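Side-chain contact in DUF176 (Nitrosomonas europaea, PDB 2OMO), which is of unconfirmed function but belongs to the antibiotic biosynthesis monooxygenase family and is probably an oxidoreductase: residues A[41-46]-A[98-103]. Residues are numbered along the deposited sequence; the frame is centred on the assembly and turned at random.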
loop_
_atom_site.group_PDB
_atom_site.type_symbol
_atom_site.label_atom_id
_atom_site.label_comp_id
_atom_site.label_asym_id
_atom_site.label_seq_id
_atom_site.Cartn_x
_atom_site.Cartn_y
_atom_site.Cartn_z
ATOM N N LYS A 41 8.830 -5.351 15.101
ATOM C CA LYS A 41 9.382 -4.183 14.403
ATOM C C LYS A 41 10.853 -4.342 14.106
ATOM O O LYS A 41 11.333 -4.001 13.021
ATOM C CB LYS A 41 9.156 -2.876 15.190
ATOM C CG LYS A 41 7.669 -2.538 15.331
ATOM C CD LYS A 41 7.415 -1.151 15.951
ATOM C CE LYS A 41 8.243 -0.835 17.142
ATOM N NZ LYS A 41 7.794 0.473 17.708
ATOM N N GLU A 42 11.587 -4.882 15.082
ATOM C CA GLU A 42 13.024 -4.975 14.933
ATOM C C GLU A 42 13.382 -6.007 13.851
ATOM O O GLU A 42 14.267 -5.786 13.036
ATOM C CB GLU A 42 13.629 -5.332 16.300
ATOM C CG GLU A 42 15.058 -5.815 16.321
ATOM C CD GLU A 42 15.479 -6.053 17.797
ATOM O OE1 GLU A 42 14.778 -6.829 18.499
ATOM O OE2 GLU A 42 16.461 -5.436 18.239
ATOM N N ALA A 43 12.708 -7.149 13.890
ATOM C CA ALA A 43 12.917 -8.213 12.905
ATOM C C ALA A 43 12.532 -7.707 11.507
ATOM O O ALA A 43 13.234 -7.973 10.528
ATOM C CB ALA A 43 12.113 -9.471 13.293
ATOM N N THR A 44 11.442 -6.939 11.430
ATOM C CA THR A 44 10.968 -6.448 10.137
ATOM C C THR A 44 11.881 -5.320 9.606
ATOM O O THR A 44 12.028 -5.163 8.383
ATOM C CB THR A 44 9.473 -6.028 10.221
ATOM O OG1 THR A 44 8.730 -7.125 10.757
ATOM C CG2 THR A 44 8.928 -5.639 8.848
ATOM N N ARG A 45 12.540 -4.586 10.500
ATOM C CA ARG A 45 13.521 -3.568 10.092
ATOM C C ARG A 45 14.610 -4.221 9.234
ATOM O O ARG A 45 15.004 -3.699 8.184
ATOM C CB ARG A 45 14.145 -2.890 11.335
ATOM C CG ARG A 45 15.196 -1.815 11.018
ATOM C CD ARG A 45 15.836 -1.265 12.304
ATOM N NE ARG A 45 17.276 -1.063 12.173
ATOM C CZ ARG A 45 18.201 -1.649 12.939
ATOM N NH1 ARG A 45 19.488 -1.396 12.745
ATOM N NH2 ARG A 45 17.846 -2.488 13.908
HETATM N N MSE A 46 15.113 -5.365 9.709
HETATM C CA MSE A 46 16.177 -6.085 9.044
HETATM C C MSE A 46 15.734 -6.550 7.673
HETATM O O MSE A 46 16.499 -6.461 6.694
HETATM C CB MSE A 46 16.583 -7.295 9.892
HETATM C CG MSE A 46 16.777 -6.931 11.341
HETATM SE SE MSE A 46 18.435 -5.972 11.597
HETATM C CE MSE A 46 17.918 -4.145 11.237
ATOM N N ASP A 98 10.995 -17.263 9.683
ATOM C CA ASP A 98 11.255 -18.141 10.842
ATOM C C ASP A 98 11.216 -17.387 12.171
ATOM O O ASP A 98 10.707 -17.910 13.163
ATOM C CB ASP A 98 12.596 -18.847 10.696
ATOM C CG ASP A 98 12.617 -19.823 9.558
ATOM O OD1 ASP A 98 11.558 -20.030 8.907
ATOM O OD2 ASP A 98 13.702 -20.412 9.326
ATOM N N THR A 99 11.754 -16.172 12.188
ATOM C CA THR A 99 11.837 -15.371 13.414
ATOM C C THR A 99 10.470 -14.930 13.974
ATOM O O THR A 99 10.206 -15.057 15.208
ATOM C CB THR A 99 12.785 -14.179 13.209
ATOM O OG1 THR A 99 14.079 -14.679 12.845
ATOM C CG2 THR A 99 12.957 -13.340 14.492
ATOM N N VAL A 100 9.598 -14.465 13.086
ATOM C CA VAL A 100 8.355 -13.866 13.525
ATOM C C VAL A 100 7.238 -14.923 13.651
ATOM O O VAL A 100 6.167 -14.641 14.163
ATOM C CB VAL A 100 7.922 -12.691 12.594
ATOM C CG1 VAL A 100 9.036 -11.641 12.433
ATOM C CG2 VAL A 100 7.480 -13.229 11.219
ATOM N N ALA A 101 7.509 -16.154 13.208
ATOM C CA ALA A 101 6.456 -17.179 13.161
ATOM C C ALA A 101 5.666 -17.253 14.500
ATOM O O ALA A 101 4.419 -17.177 14.519
ATOM C CB ALA A 101 7.061 -18.526 12.801
ATOM N N ASP A 102 6.404 -17.323 15.599
ATOM C CA ASP A 102 5.814 -17.507 16.915
ATOM C C ASP A 102 5.208 -16.236 17.499
ATOM O O ASP A 102 4.562 -16.291 18.564
ATOM C CB ASP A 102 6.844 -18.107 17.877
ATOM C CG ASP A 102 7.202 -19.540 17.512
ATOM O OD1 ASP A 102 6.327 -20.240 16.952
ATOM O OD2 ASP A 102 8.351 -19.953 17.787
ATOM N N TRP A 103 5.405 -15.104 16.812
ATOM C CA TRP A 103 4.911 -13.835 17.307
ATOM C C TRP A 103 3.624 -13.431 16.624
ATOM O O TRP A 103 3.009 -12.430 17.005
ATOM C CB TRP A 103 5.942 -12.712 17.161
ATOM C CG TRP A 103 7.337 -13.011 17.776
ATOM C CD1 TRP A 103 7.661 -13.920 18.775
ATOM C CD2 TRP A 103 8.567 -12.398 17.395
ATOM N NE1 TRP A 103 9.012 -13.895 19.018
ATOM C CE2 TRP A 103 9.590 -12.964 18.197
ATOM C CE3 TRP A 103 8.909 -11.414 16.454
ATOM C CZ2 TRP A 103 10.936 -12.585 18.076
ATOM C CZ3 TRP A 103 10.257 -11.042 16.345
ATOM C CH2 TRP A 103 11.240 -11.620 17.150
#
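Ala43, on helix 37-51, pushes its methyl into a notch formed by Thr99, Val100 and Trp103 of segment 98-103. The contact is wholly apolar: CB of Ala43 lies 3.9 Å from CG1 of Val100 and 4.1 Å from the methyl CG2 of Thr99, and the indole closes the third side. Trp103 leaves the backbone with CG anti to its carbonyl carbon (chi1 -53°), which folds the ring back along its own turn. From CB the side chain runs through CG and CD2 to CE3 of Trp103, 4.0 Å from CG1 of Val100. The indole turns one face to its own segment: the carbonyl O of Thr99 sits 3.6 Å above the ring plane, over the centre, and CA of Val100 lies nearer the rim. One bond beyond CE3, CZ3 reaches across to CB of Ala43 at 3.9 Å, and the methyl meets this edge close to the ring plane, not a face. Thr99 presents its methyl to Ala43 because CG2 stands anti to the backbone N, while OG1 bonds back to the carbonyl O of Thr95. Trp96, from the same helix, donates NE1 to OG1 of the neighbouring Thr44, a polar link beside the apolar notch. Small and close-fitting, this alanine-centred packing joins the two helices lying on one face of the antiparallel sheet, in the ferredoxin-like alpha+beta fold of the antibiotic biosynthesis monooxygenase family.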